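Local coordinates for hypothetical protein SO0799 (Shewanella oneidensis, PDB 1YUD) that is of unknown function but belongs to the cupin superfamily (DUF985 family), whose members share a beta-barrel fold, and forms an assembly of two chains, at residues E24-G29 against F137-F142; G29-S34 against Y53-T58; F64-A69 against E143-E148; E71-H76 against S127-M132. One frame throughout, in Å; residues are numbered along the deposited sequence.

Interaction 1. Residues E24-G29 against F137-F142; sequences EQHVEG and FTFDDF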
loop_
_atom_site.group_PDB
_atom_site.type_symbol
_atom_site.label_atom_id
_atom_site.label_comp_id
_atom_site.label_asym_id
_atom_site.label_seq_id
_atom_site.Cartn_x
_atom_site.Cartn_y
_atom_site.Cartn_z
ATOM N N GLU A 24 -0.162 8.018 16.600
ATOM C CA GLU A 24 0.666 8.223 17.784
ATOM C C GLU A 24 2.143 8.096 17.393
ATOM O O GLU A 24 2.499 7.282 16.552
ATOM C CB GLU A 24 0.343 7.162 18.850
ATOM C CG GLU A 24 -1.148 6.971 19.183
ATOM C CD GLU A 24 -1.732 8.088 20.053
ATOM O OE1 GLU A 24 -2.971 8.072 20.279
ATOM O OE2 GLU A 24 -0.960 8.969 20.510
ATOM N N GLN A 25 3.000 8.890 18.023
ATOM C CA GLN A 25 4.439 8.877 17.743
ATOM C C GLN A 25 5.019 7.472 17.639
ATOM O O GLN A 25 4.601 6.563 18.351
ATOM C CB GLN A 25 5.183 9.644 18.843
ATOM C CG GLN A 25 4.619 11.029 19.114
ATOM C CD GLN A 25 4.613 11.387 20.594
ATOM O OE1 GLN A 25 4.013 12.392 20.996
ATOM N NE2 GLN A 25 5.279 10.567 21.415
ATOM N N HIS A 26 5.987 7.301 16.744
ATOM C CA HIS A 26 6.637 6.008 16.563
ATOM C C HIS A 26 8.022 6.124 17.181
ATOM O O HIS A 26 8.661 7.167 17.075
ATOM C CB HIS A 26 6.763 5.663 15.078
ATOM C CG HIS A 26 7.079 4.223 14.825
ATOM N ND1 HIS A 26 7.805 3.797 13.733
ATOM C CD2 HIS A 26 6.760 3.108 15.523
ATOM C CE1 HIS A 26 7.921 2.481 13.771
ATOM N NE2 HIS A 26 7.296 2.039 14.848
ATOM N N VAL A 27 8.495 5.063 17.821
ATOM C CA VAL A 27 9.799 5.118 18.466
ATOM C C VAL A 27 10.914 5.559 17.535
ATOM O O VAL A 27 11.906 6.137 17.979
ATOM C CB VAL A 27 10.183 3.759 19.081
ATOM C CG1 VAL A 27 10.353 2.723 17.998
ATOM C CG2 VAL A 27 11.460 3.900 19.881
ATOM N N GLU A 28 10.745 5.297 16.244
ATOM C CA GLU A 28 11.757 5.652 15.251
ATOM C C GLU A 28 11.536 7.056 14.719
ATOM O O GLU A 28 12.308 7.543 13.909
ATOM C CB GLU A 28 11.715 4.664 14.076
ATOM C CG GLU A 28 10.637 4.988 13.024
ATOM C CD GLU A 28 10.398 3.861 12.019
ATOM O OE1 GLU A 28 9.833 4.134 10.934
ATOM O OE2 GLU A 28 10.758 2.701 12.322
ATOM N N GLY A 29 10.473 7.700 15.174
ATOM C CA GLY A 29 10.156 9.034 14.694
ATOM C C GLY A 29 8.829 9.023 13.952
ATOM O O GLY A 29 8.212 7.964 13.776
ATOM N N PHE A 137 5.035 -7.443 11.699
ATOM C CA PHE A 137 6.022 -6.643 12.404
ATOM C C PHE A 137 6.002 -6.742 13.923
ATOM O O PHE A 137 5.248 -6.029 14.572
ATOM C CB PHE A 137 5.870 -5.172 12.034
ATOM C CG PHE A 137 6.792 -4.262 12.796
ATOM C CD1 PHE A 137 8.166 -4.368 12.648
ATOM C CD2 PHE A 137 6.287 -3.291 13.655
ATOM C CE1 PHE A 137 9.024 -3.519 13.336
ATOM C CE2 PHE A 137 7.138 -2.436 14.349
ATOM C CZ PHE A 137 8.509 -2.552 14.187
ATOM N N THR A 138 6.818 -7.623 14.493
ATOM C CA THR A 138 6.912 -7.726 15.948
ATOM C C THR A 138 8.099 -6.812 16.240
ATOM O O THR A 138 8.911 -6.558 15.348
ATOM C CB THR A 138 7.230 -9.181 16.438
ATOM O OG1 THR A 138 8.339 -9.726 15.702
ATOM C CG2 THR A 138 6.015 -10.084 16.273
ATOM N N PHE A 139 8.216 -6.300 17.458
ATOM C CA PHE A 139 9.343 -5.420 17.740
ATOM C C PHE A 139 10.685 -6.139 17.842
ATOM O O PHE A 139 11.720 -5.515 18.072
ATOM C CB PHE A 139 9.061 -4.587 18.984
ATOM C CG PHE A 139 8.407 -3.279 18.674
ATOM C CD1 PHE A 139 9.170 -2.188 18.268
ATOM C CD2 PHE A 139 7.022 -3.145 18.735
ATOM C CE1 PHE A 139 8.563 -0.973 17.926
ATOM C CE2 PHE A 139 6.405 -1.941 18.395
ATOM C CZ PHE A 139 7.178 -0.853 17.990
ATOM N N ASP A 140 10.661 -7.454 17.651
ATOM C CA ASP A 140 11.879 -8.251 17.688
ATOM C C ASP A 140 12.537 -8.074 16.329
ATOM O O ASP A 140 13.751 -8.225 16.192
ATOM C CB ASP A 140 11.555 -9.731 17.875
ATOM C CG ASP A 140 10.532 -9.973 18.952
ATOM O OD1 ASP A 140 9.401 -9.462 18.815
ATOM O OD2 ASP A 140 10.850 -10.683 19.929
ATOM N N ASP A 141 11.713 -7.765 15.327
ATOM C CA ASP A 141 12.184 -7.568 13.962
ATOM C C ASP A 141 12.579 -6.117 13.717
ATOM O O ASP A 141 12.827 -5.714 12.577
ATOM C CB ASP A 141 11.095 -7.962 12.963
ATOM C CG ASP A 141 10.557 -9.354 13.207
ATOM O OD1 ASP A 141 11.373 -10.282 13.398
ATOM O OD2 ASP A 141 9.319 -9.520 13.203
ATOM N N PHE A 142 12.646 -5.339 14.791
ATOM C CA PHE A 142 12.998 -3.931 14.697
ATOM C C PHE A 142 14.364 -3.686 15.336
ATOM O O PHE A 142 14.881 -4.541 16.054
ATOM C CB PHE A 142 11.926 -3.100 15.414
ATOM C CG PHE A 142 12.142 -1.618 15.331
ATOM C CD1 PHE A 142 11.760 -0.910 14.204
ATOM C CD2 PHE A 142 12.746 -0.934 16.379
ATOM C CE1 PHE A 142 11.974 0.457 14.117
ATOM C CE2 PHE A 142 12.967 0.433 16.304
ATOM C CZ PHE A 142 12.579 1.129 15.169
#
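Val27 and Phe142 reach toward each other tip to tip, with Val27 CG1 3.9 Å from Phe142 CE2. The same methyl lies at the edge of a second ring, 4.1 Å from Phe139 CE1, so one small residue serves two aromatics. With CG anti to the backbone N (chi1 -177°), Phe142 extends its ring from the loop to meet the turn. Glu28 makes the polar approach: its extended chain sets OE2 at the ring edge, 3.1 Å from Phe142 CE1, with carboxylate and ring nearly coplanar, consistent with a weak C-H...O approach. An alanine at Phe142 would probably open a gap beside Val27 and leave the Glu28 carboxylate without this neighbour. Hydrogen bonds shape each segment separately: Gly29 N binds His26 O, and Asp141 OD2 accepts Thr138 OG1 at 2.7 Å while its OD1 pairs with Arg46. The phi of Gly29, 116°, favours glycine. The arrangement is a type I beta turn, His26 to Gly29, packed against the loop leaving strand 126-133 of a cupin-type barrel.

Interaction 2. Residues G29-S34 against Y53-T58; sequences GGFYRS and YFLLRT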
loop_
_atom_site.group_PDB
_atom_site.type_symbol
_atom_site.label_atom_id
_atom_site.label_comp_id
_atom_site.label_asym_id
_atom_site.label_seq_id
_atom_site.Cartn_x
_atom_site.Cartn_y
_atom_site.Cartn_z
ATOM N N GLY A 29 10.473 7.700 15.174
ATOM C CA GLY A 29 10.156 9.034 14.694
ATOM C C GLY A 29 8.829 9.023 13.952
ATOM O O GLY A 29 8.212 7.964 13.776
ATOM N N GLY A 30 8.384 10.197 13.516
ATOM C CA GLY A 30 7.127 10.292 12.792
ATOM C C GLY A 30 5.898 9.855 13.574
ATOM O O GLY A 30 5.941 9.687 14.797
ATOM N N PHE A 31 4.799 9.669 12.849
ATOM C CA PHE A 31 3.522 9.259 13.422
ATOM C C PHE A 31 2.999 7.994 12.753
ATOM O O PHE A 31 3.242 7.769 11.575
ATOM C CB PHE A 31 2.520 10.387 13.246
ATOM C CG PHE A 31 2.850 11.600 14.052
ATOM C CD1 PHE A 31 2.671 11.600 15.433
ATOM C CD2 PHE A 31 3.359 12.738 13.443
ATOM C CE1 PHE A 31 2.993 12.720 16.199
ATOM C CE2 PHE A 31 3.688 13.868 14.196
ATOM C CZ PHE A 31 3.502 13.855 15.579
ATOM N N TYR A 32 2.268 7.173 13.497
ATOM C CA TYR A 32 1.749 5.933 12.939
ATOM C C TYR A 32 0.500 5.398 13.638
ATOM O O TYR A 32 0.092 5.904 14.680
ATOM C CB TYR A 32 2.835 4.869 12.988
ATOM C CG TYR A 32 2.774 4.007 14.219
ATOM C CD1 TYR A 32 2.204 2.743 14.175
ATOM C CD2 TYR A 32 3.300 4.445 15.427
ATOM C CE1 TYR A 32 2.164 1.928 15.303
ATOM C CE2 TYR A 32 3.260 3.635 16.572
ATOM C CZ TYR A 32 2.692 2.378 16.499
ATOM O OH TYR A 32 2.654 1.568 17.613
ATOM N N ARG A 33 -0.084 4.354 13.054
ATOM C CA ARG A 33 -1.286 3.690 13.573
ATOM C C ARG A 33 -1.467 2.444 12.719
ATOM O O ARG A 33 -1.515 2.549 11.496
ATOM C CB ARG A 33 -2.528 4.585 13.404
ATOM C CG ARG A 33 -3.681 4.324 14.393
ATOM C CD ARG A 33 -4.147 2.861 14.478
ATOM N NE ARG A 33 -4.274 2.431 15.875
ATOM C CZ ARG A 33 -4.572 1.196 16.289
ATOM N NH1 ARG A 33 -4.795 0.211 15.418
ATOM N NH2 ARG A 33 -4.623 0.941 17.593
ATOM N N SER A 34 -1.555 1.273 13.335
ATOM C CA SER A 34 -1.755 0.060 12.557
ATOM C C SER A 34 -3.113 0.148 11.901
ATOM O O SER A 34 -4.066 0.637 12.494
ATOM C CB SER A 34 -1.715 -1.165 13.442
ATOM O OG SER A 34 -0.526 -1.168 14.203
ATOM N N TYR A 53 -0.297 3.137 9.096
ATOM C CA TYR A 53 -0.271 4.399 8.401
ATOM C C TYR A 53 1.059 4.961 8.917
ATOM O O TYR A 53 1.662 4.370 9.816
ATOM C CB TYR A 53 -1.437 5.249 8.862
ATOM C CG TYR A 53 -2.764 4.896 8.245
ATOM C CD1 TYR A 53 -3.079 5.320 6.955
ATOM C CD2 TYR A 53 -3.738 4.210 8.964
ATOM C CE1 TYR A 53 -4.336 5.081 6.396
ATOM C CE2 TYR A 53 -5.001 3.966 8.415
ATOM C CZ TYR A 53 -5.290 4.409 7.137
ATOM O OH TYR A 53 -6.537 4.230 6.589
ATOM N N PHE A 54 1.544 6.062 8.355
ATOM C CA PHE A 54 2.805 6.634 8.826
ATOM C C PHE A 54 2.968 8.022 8.248
ATOM O O PHE A 54 3.159 8.188 7.044
ATOM C CB PHE A 54 3.994 5.750 8.435
ATOM C CG PHE A 54 5.293 6.170 9.060
ATOM C CD1 PHE A 54 6.114 7.107 8.446
ATOM C CD2 PHE A 54 5.711 5.612 10.258
ATOM C CE1 PHE A 54 7.342 7.478 9.016
ATOM C CE2 PHE A 54 6.938 5.979 10.834
ATOM C CZ PHE A 54 7.753 6.914 10.204
ATOM N N LEU A 55 2.902 9.021 9.122
ATOM C CA LEU A 55 2.984 10.400 8.687
ATOM C C LEU A 55 4.290 11.099 9.012
ATOM O O LEU A 55 4.991 10.739 9.951
ATOM C CB LEU A 55 1.802 11.173 9.267
ATOM C CG LEU A 55 1.705 12.620 8.812
ATOM C CD1 LEU A 55 0.251 12.979 8.566
ATOM C CD2 LEU A 55 2.366 13.519 9.851
ATOM N N LEU A 56 4.612 12.109 8.213
ATOM C CA LEU A 56 5.836 12.865 8.407
ATOM C C LEU A 56 5.590 14.364 8.239
ATOM O O LEU A 56 5.017 14.801 7.229
ATOM C CB LEU A 56 6.886 12.412 7.399
ATOM C CG LEU A 56 8.280 12.170 7.960
ATOM C CD1 LEU A 56 8.302 10.866 8.760
ATOM C CD2 LEU A 56 9.268 12.112 6.810
ATOM N N ARG A 57 6.015 15.142 9.239
ATOM C CA ARG A 57 5.885 16.599 9.210
ATOM C C ARG A 57 7.270 17.222 9.147
ATOM O O ARG A 57 8.260 16.600 9.532
ATOM C CB ARG A 57 5.175 17.121 10.455
ATOM C CG ARG A 57 3.713 16.756 10.556
ATOM C CD ARG A 57 3.105 17.303 11.843
ATOM N NE ARG A 57 3.984 17.082 12.991
ATOM C CZ ARG A 57 3.611 17.209 14.260
ATOM N NH1 ARG A 57 4.490 16.992 15.234
ATOM N NH2 ARG A 57 2.356 17.537 14.554
ATOM N N THR A 58 7.315 18.464 8.679
ATOM C CA THR A 58 8.555 19.220 8.526
ATOM C C THR A 58 9.587 19.100 9.648
ATOM O O THR A 58 10.759 19.428 9.446
ATOM C CB THR A 58 8.269 20.705 8.312
ATOM O OG1 THR A 58 7.342 20.861 7.233
ATOM C CG2 THR A 58 9.545 21.427 7.963
#
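Phe31 and Leu55 exchange both of their backbone bonds: Phe31 N donates to Leu55 O at 3.1 Å, and Leu55 N donates to Phe31 O at 2.8 Å. Phe31 O is also approached by Phe54 CA, a C-H...O contact of 3.0 Å in addition to its N-H partner, Leu55. Further along, Tyr53 N donates to Arg33 O at 2.8 Å, and the Arg33 side chain turns back on its own strand, NH1 meeting Ser34 O at 3.0 Å close to the guanidinium plane. Strands 31-37 and 50-57 are thus antiparallel neighbours in one sheet of the cupin-type barrel. Phe31 and Leu55 lie side by side on one face of it, CD2 to CD2 3.8 Å apart, where Ile18 and Phe17 of helix 14-20 cover them, as suits large apolar groups. On the other face Tyr32 CB rests against Phe54 CD2 at 4.0 Å. Gly30, at positive phi, has no CB to run into the Phe54 ring, and its N has a weak bond to Glu60. The bend at chi3 (-44°) of Arg57 lays one face of its guanidinium on the Phe31 ring edge, Phe31 CZ being 3.3 Å from Arg57 NH1, with the two planes 84° apart. An alanine in place of Arg57 would probably uncover that edge and leave the Phe31 ring freer to turn.

Interaction 3. Residues F64-A69 against E143-E148; sequences FHRLTA and ELFSQE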
loop_
_atom_site.group_PDB
_atom_site.type_symbol
_atom_site.label_atom_id
_atom_site.label_comp_id
_atom_site.label_asym_id
_atom_site.label_seq_id
_atom_site.Cartn_x
_atom_site.Cartn_y
_atom_site.Cartn_z
ATOM N N PHE A 64 17.297 6.153 10.834
ATOM C CA PHE A 64 17.879 4.878 10.475
ATOM C C PHE A 64 17.514 3.788 11.472
ATOM O O PHE A 64 17.659 3.967 12.684
ATOM C CB PHE A 64 19.392 5.008 10.383
ATOM C CG PHE A 64 19.862 5.676 9.128
ATOM C CD1 PHE A 64 20.632 6.834 9.183
ATOM C CD2 PHE A 64 19.561 5.130 7.885
ATOM C CE1 PHE A 64 21.102 7.445 8.013
ATOM C CE2 PHE A 64 20.021 5.728 6.713
ATOM C CZ PHE A 64 20.794 6.887 6.779
ATOM N N HIS A 65 17.038 2.665 10.936
ATOM C CA HIS A 65 16.624 1.493 11.713
ATOM C C HIS A 65 16.635 0.274 10.787
ATOM O O HIS A 65 16.603 0.409 9.573
ATOM C CB HIS A 65 15.217 1.714 12.264
ATOM C CG HIS A 65 14.208 2.058 11.213
ATOM N ND1 HIS A 65 13.188 1.207 10.848
ATOM C CD2 HIS A 65 14.084 3.152 10.425
ATOM C CE1 HIS A 65 12.480 1.761 9.880
ATOM N NE2 HIS A 65 13.004 2.942 9.605
ATOM N N ARG A 66 16.667 -0.918 11.354
ATOM C CA ARG A 66 16.699 -2.114 10.529
ATOM C C ARG A 66 15.581 -3.105 10.838
ATOM O O ARG A 66 15.234 -3.333 11.995
ATOM C CB ARG A 66 18.046 -2.805 10.686
ATOM C CG ARG A 66 18.192 -4.067 9.886
ATOM C CD ARG A 66 19.320 -4.896 10.455
ATOM N NE ARG A 66 20.596 -4.187 10.444
ATOM C CZ ARG A 66 21.705 -4.650 11.012
ATOM N NH1 ARG A 66 21.697 -5.818 11.642
ATOM N NH2 ARG A 66 22.827 -3.952 10.934
ATOM N N LEU A 67 15.021 -3.691 9.785
ATOM C CA LEU A 67 13.943 -4.662 9.923
ATOM C C LEU A 67 14.408 -6.071 9.584
ATOM O O LEU A 67 15.434 -6.264 8.936
ATOM C CB LEU A 67 12.773 -4.280 9.014
ATOM C CG LEU A 67 11.763 -3.258 9.541
ATOM C CD1 LEU A 67 12.430 -2.282 10.495
ATOM C CD2 LEU A 67 11.125 -2.538 8.354
ATOM N N THR A 68 13.631 -7.049 10.032
ATOM C CA THR A 68 13.919 -8.456 9.804
ATOM C C THR A 68 13.169 -8.909 8.569
ATOM O O THR A 68 13.490 -9.925 7.970
ATOM C CB THR A 68 13.459 -9.297 11.007
ATOM O OG1 THR A 68 14.370 -9.102 12.095
ATOM C CG2 THR A 68 13.386 -10.765 10.654
ATOM N N ALA A 69 12.166 -8.140 8.181
ATOM C CA ALA A 69 11.367 -8.493 7.028
ATOM C C ALA A 69 11.288 -7.344 6.031
ATOM O O ALA A 69 11.632 -6.207 6.342
ATOM C CB ALA A 69 9.970 -8.905 7.478
ATOM N N GLU A 143 14.947 -2.521 15.060
ATOM C CA GLU A 143 16.235 -2.144 15.638
ATOM C C GLU A 143 16.632 -0.720 15.259
ATOM O O GLU A 143 17.021 -0.457 14.121
ATOM C CB GLU A 143 17.336 -3.118 15.214
ATOM C CG GLU A 143 18.638 -2.896 15.969
ATOM C CD GLU A 143 19.627 -4.036 15.801
ATOM O OE1 GLU A 143 20.673 -4.016 16.490
ATOM O OE2 GLU A 143 19.358 -4.946 14.982
ATOM N N LEU A 144 16.528 0.194 16.220
ATOM C CA LEU A 144 16.871 1.596 15.995
ATOM C C LEU A 144 18.368 1.773 16.269
ATOM O O LEU A 144 18.927 1.054 17.092
ATOM C CB LEU A 144 16.031 2.478 16.924
ATOM C CG LEU A 144 15.855 3.961 16.582
ATOM C CD1 LEU A 144 15.326 4.096 15.167
ATOM C CD2 LEU A 144 14.898 4.621 17.574
ATOM N N PHE A 145 19.019 2.715 15.585
ATOM C CA PHE A 145 20.462 2.923 15.764
ATOM C C PHE A 145 20.914 4.316 16.208
ATOM O O PHE A 145 20.363 5.334 15.785
ATOM C CB PHE A 145 21.209 2.553 14.479
ATOM C CG PHE A 145 21.169 1.087 14.157
ATOM C CD1 PHE A 145 20.004 0.492 13.678
ATOM C CD2 PHE A 145 22.287 0.293 14.360
ATOM C CE1 PHE A 145 19.960 -0.880 13.408
ATOM C CE2 PHE A 145 22.255 -1.076 14.094
ATOM C CZ PHE A 145 21.090 -1.660 13.618
ATOM N N SER A 146 21.947 4.337 17.051
ATOM C CA SER A 146 22.527 5.567 17.591
ATOM C C SER A 146 23.457 6.188 16.568
ATOM O O SER A 146 24.072 5.468 15.791
ATOM C CB SER A 146 23.361 5.255 18.829
ATOM O OG SER A 146 24.612 4.701 18.446
ATOM N N GLN A 147 23.586 7.512 16.586
ATOM C CA GLN A 147 24.471 8.196 15.644
ATOM C C GLN A 147 25.880 7.643 15.820
ATOM O O GLN A 147 26.644 7.521 14.858
ATOM C CB GLN A 147 24.473 9.701 15.901
ATOM C CG GLN A 147 25.015 10.530 14.745
ATOM C CD GLN A 147 24.969 12.030 15.022
ATOM O OE1 GLN A 147 25.767 12.559 15.810
ATOM N NE2 GLN A 147 24.026 12.723 14.381
ATOM N N GLU A 148 26.207 7.292 17.061
ATOM C CA GLU A 148 27.514 6.734 17.394
ATOM C C GLU A 148 27.873 5.567 16.485
ATOM O O GLU A 148 28.720 5.695 15.605
ATOM C CB GLU A 148 27.540 6.259 18.853
ATOM C CG GLU A 148 27.973 7.307 19.880
ATOM C CD GLU A 148 27.030 8.492 19.982
ATOM O OE1 GLU A 148 26.992 9.321 19.047
ATOM O OE2 GLU A 148 26.323 8.594 21.008
#
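Arg66, Phe145 and Glu143 bury the most surface here. Phe145, its CG beside the backbone N (chi1 -68°), turns its ring across the strand: the edge meets His65 CA at 4.0 Å from Phe145 CD1, and CE1 lies 3.8 Å from Arg66 CB. The tip goes on to the charged end of the arginine, where Phe145 CZ sits over one guanidinium face toward its rim, 3.9 Å from Arg66 NH2, with the planes 38° apart. A long side chain suits this place, since Arg66 CB packs on the ring while the bend at chi3 (-59°) brings the guanidinium round to the ring's tip; Ile116 lies against both residues. Glu143 runs alongside Arg66 in the same direction. Its OE2 stays 4.2 Å from Arg66 NH1, well out of the guanidinium plane, so no N-H points at it. The backbones are joined at a single bridge between His65 and Leu144: Arg66 N donates to Glu143 O at 2.8 Å, and Phe145 N bonds weakly to Phe64 O. Leu144 CD1 adds an apolar touch on His65 CB at 3.8 Å. Chemically, the backbone bond fixes the two chains side by side, while the charged ends, too far apart for a salt bridge, are likely to attract each other at long range.

Interaction 4. Residues E71-H76 against S127-M132; sequences EMWYFH and SLVGCM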
loop_
_atom_site.group_PDB
_atom_site.type_symbol
_atom_site.label_atom_id
_atom_site.label_comp_id
_atom_site.label_asym_id
_atom_site.label_seq_id
_atom_site.Cartn_x
_atom_site.Cartn_y
_atom_site.Cartn_z
ATOM N N GLU A 71 9.557 -4.523 3.555
ATOM C CA GLU A 71 8.509 -3.584 3.856
ATOM C C GLU A 71 8.094 -2.885 2.586
ATOM O O GLU A 71 8.912 -2.303 1.888
ATOM C CB GLU A 71 8.996 -2.570 4.887
ATOM C CG GLU A 71 7.889 -1.779 5.548
ATOM C CD GLU A 71 8.418 -0.825 6.603
ATOM O OE1 GLU A 71 8.866 0.290 6.254
ATOM O OE2 GLU A 71 8.405 -1.206 7.790
HETATM N N MSE A 72 6.820 -2.955 2.256
HETATM C CA MSE A 72 6.392 -2.275 1.071
HETATM C C MSE A 72 5.983 -0.865 1.473
HETATM O O MSE A 72 5.540 -0.627 2.596
HETATM C CB MSE A 72 5.249 -3.046 0.407
HETATM C CG MSE A 72 5.742 -4.178 -0.516
HETATM SE SE MSE A 72 6.672 -3.533 -2.112
HETATM C CE MSE A 72 5.171 -2.643 -2.955
ATOM N N TRP A 73 6.170 0.082 0.569
ATOM C CA TRP A 73 5.811 1.450 0.856
ATOM C C TRP A 73 4.832 1.945 -0.180
ATOM O O TRP A 73 5.110 1.909 -1.376
ATOM C CB TRP A 73 7.056 2.336 0.862
ATOM C CG TRP A 73 7.867 2.230 2.129
ATOM C CD1 TRP A 73 8.394 1.093 2.672
ATOM C CD2 TRP A 73 8.260 3.308 2.997
ATOM N NE1 TRP A 73 9.095 1.395 3.821
ATOM C CE2 TRP A 73 9.028 2.748 4.043
ATOM C CE3 TRP A 73 8.039 4.694 2.987
ATOM C CZ2 TRP A 73 9.580 3.523 5.072
ATOM C CZ3 TRP A 73 8.588 5.466 4.007
ATOM C CH2 TRP A 73 9.352 4.875 5.037
ATOM N N TYR A 74 3.676 2.403 0.275
ATOM C CA TYR A 74 2.673 2.923 -0.641
ATOM C C TYR A 74 2.620 4.426 -0.409
ATOM O O TYR A 74 3.052 4.911 0.635
ATOM C CB TYR A 74 1.326 2.254 -0.346
ATOM C CG TYR A 74 1.396 0.754 -0.537
ATOM C CD1 TYR A 74 1.165 0.183 -1.785
ATOM C CD2 TYR A 74 1.797 -0.077 0.501
ATOM C CE1 TYR A 74 1.340 -1.175 -1.994
ATOM C CE2 TYR A 74 1.984 -1.432 0.300
ATOM C CZ TYR A 74 1.760 -1.974 -0.954
ATOM O OH TYR A 74 2.037 -3.302 -1.193
ATOM N N PHE A 75 2.107 5.170 -1.372
ATOM C CA PHE A 75 2.033 6.611 -1.218
ATOM C C PHE A 75 0.586 7.080 -1.270
ATOM O O PHE A 75 -0.098 6.920 -2.291
ATOM C CB PHE A 75 2.828 7.301 -2.327
ATOM C CG PHE A 75 2.928 8.779 -2.160
ATOM C CD1 PHE A 75 3.891 9.329 -1.313
ATOM C CD2 PHE A 75 2.045 9.628 -2.821
ATOM C CE1 PHE A 75 3.978 10.725 -1.121
ATOM C CE2 PHE A 75 2.112 11.015 -2.643
ATOM C CZ PHE A 75 3.088 11.566 -1.788
ATOM N N HIS A 76 0.128 7.687 -0.181
ATOM C CA HIS A 76 -1.244 8.181 -0.125
ATOM C C HIS A 76 -1.369 9.630 -0.557
ATOM O O HIS A 76 -2.153 9.958 -1.462
ATOM C CB HIS A 76 -1.797 8.030 1.281
ATOM C CG HIS A 76 -1.832 6.617 1.758
ATOM N ND1 HIS A 76 -2.563 5.640 1.121
ATOM C CD2 HIS A 76 -1.265 6.024 2.837
ATOM C CE1 HIS A 76 -2.454 4.507 1.794
ATOM N NE2 HIS A 76 -1.675 4.712 2.839
ATOM N N SER A 127 3.376 14.131 4.946
ATOM C CA SER A 127 3.413 12.921 4.140
ATOM C C SER A 127 2.802 11.705 4.807
ATOM O O SER A 127 3.323 11.184 5.798
ATOM C CB SER A 127 4.834 12.611 3.722
ATOM O OG SER A 127 5.250 13.554 2.770
ATOM N N LEU A 128 1.669 11.281 4.252
ATOM C CA LEU A 128 0.958 10.103 4.719
ATOM C C LEU A 128 1.521 8.985 3.849
ATOM O O LEU A 128 1.654 9.135 2.628
ATOM C CB LEU A 128 -0.550 10.240 4.485
ATOM C CG LEU A 128 -1.303 9.017 5.020
ATOM C CD1 LEU A 128 -1.146 8.980 6.519
ATOM C CD2 LEU A 128 -2.771 9.052 4.632
ATOM N N VAL A 129 1.832 7.864 4.480
ATOM C CA VAL A 129 2.441 6.751 3.786
ATOM C C VAL A 129 1.940 5.402 4.284
ATOM O O VAL A 129 1.620 5.236 5.467
ATOM C CB VAL A 129 3.973 6.837 3.964
ATOM C CG1 VAL A 129 4.556 5.510 4.397
ATOM C CG2 VAL A 129 4.595 7.344 2.698
ATOM N N GLY A 130 1.875 4.435 3.372
ATOM C CA GLY A 130 1.441 3.106 3.756
ATOM C C GLY A 130 2.645 2.196 3.855
ATOM O O GLY A 130 3.470 2.157 2.946
ATOM N N CYS A 131 2.761 1.474 4.960
ATOM C CA CYS A 131 3.871 0.561 5.141
ATOM C C CYS A 131 3.383 -0.833 5.506
ATOM O O CYS A 131 2.704 -1.043 6.510
ATOM C CB CYS A 131 4.839 1.091 6.206
ATOM S SG CYS A 131 5.852 2.502 5.651
HETATM N N MSE A 132 3.759 -1.783 4.660
HETATM C CA MSE A 132 3.386 -3.182 4.800
HETATM C C MSE A 132 4.639 -4.048 4.925
HETATM O O MSE A 132 5.395 -4.180 3.968
HETATM C CB MSE A 132 2.562 -3.585 3.563
HETATM C CG MSE A 132 1.952 -4.988 3.547
HETATM SE SE MSE A 132 3.199 -6.435 3.169
HETATM C CE MSE A 132 3.010 -7.380 4.830
#
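Cys131 and Trp73 form the apolar centre. With SG beside the backbone N and anti to the carbonyl carbon (chi1 -73°), Cys131 puts its sulfur over the indole, 3.7 Å from the centroid of the Trp73 five-membered ring and 16° off its normal. This sulfur-aromatic contact suits a small polarisable thiol on a broad flat ring. Val129 extends the patch, its CG1 3.8 Å from Trp73 CE3, and Leu81 and Ile83 of strand 81-86 also pack on the tryptophan. On the other side of the sheet, Met132 CB lies at the Tyr74 ring edge, 4.0 Å from CE2. Met72 and Met132, both selenomethionine, form a reciprocal backbone pair, as do Tyr74 and Gly130, Tyr74 N binding Gly130 O at 2.7 Å. At Gly130 a CB would crowd Tyr74 and the His76 ring, which rests on Leu128. Facing the second subunit, Tyr74 OH bonds to its Ser51 and His76 ND1 to its Phe75 O, while the two Tyr74 rings stack. At the polar edge Glu71 OE1 lies 3.8 Å from Cys131 SG and takes a weak bond from Trp73 NE1. These are adjacent antiparallel strands of a cupin-type barrel, one face inside the chain, the other at the dimer interface.

Interactions 1, 2 and 4 all reach one antiparallel sheet. Glu24 N probably bonds to Tyr32 O at 2.9 Å, joining interactions 1 and 2, and Phe54 O packs on Val129 CB at 3.5 Å, joining 2 and 4. Interaction 3 belongs to the other sheet's outer strand, 62-66, yet touches interaction 1, with Val27 O 3.4 Å from Leu144 CD2. Interactions 3 and 4 have centres about 19 Å apart, on opposite sides of the chain's centre. His63, His65 and Glu71 recall the HXH...E pattern of metal-binding cupins, though with a longer gap before the glutamate, and no metal site is established here. Of the four, interaction 4 has most of the contacts with the second subunit.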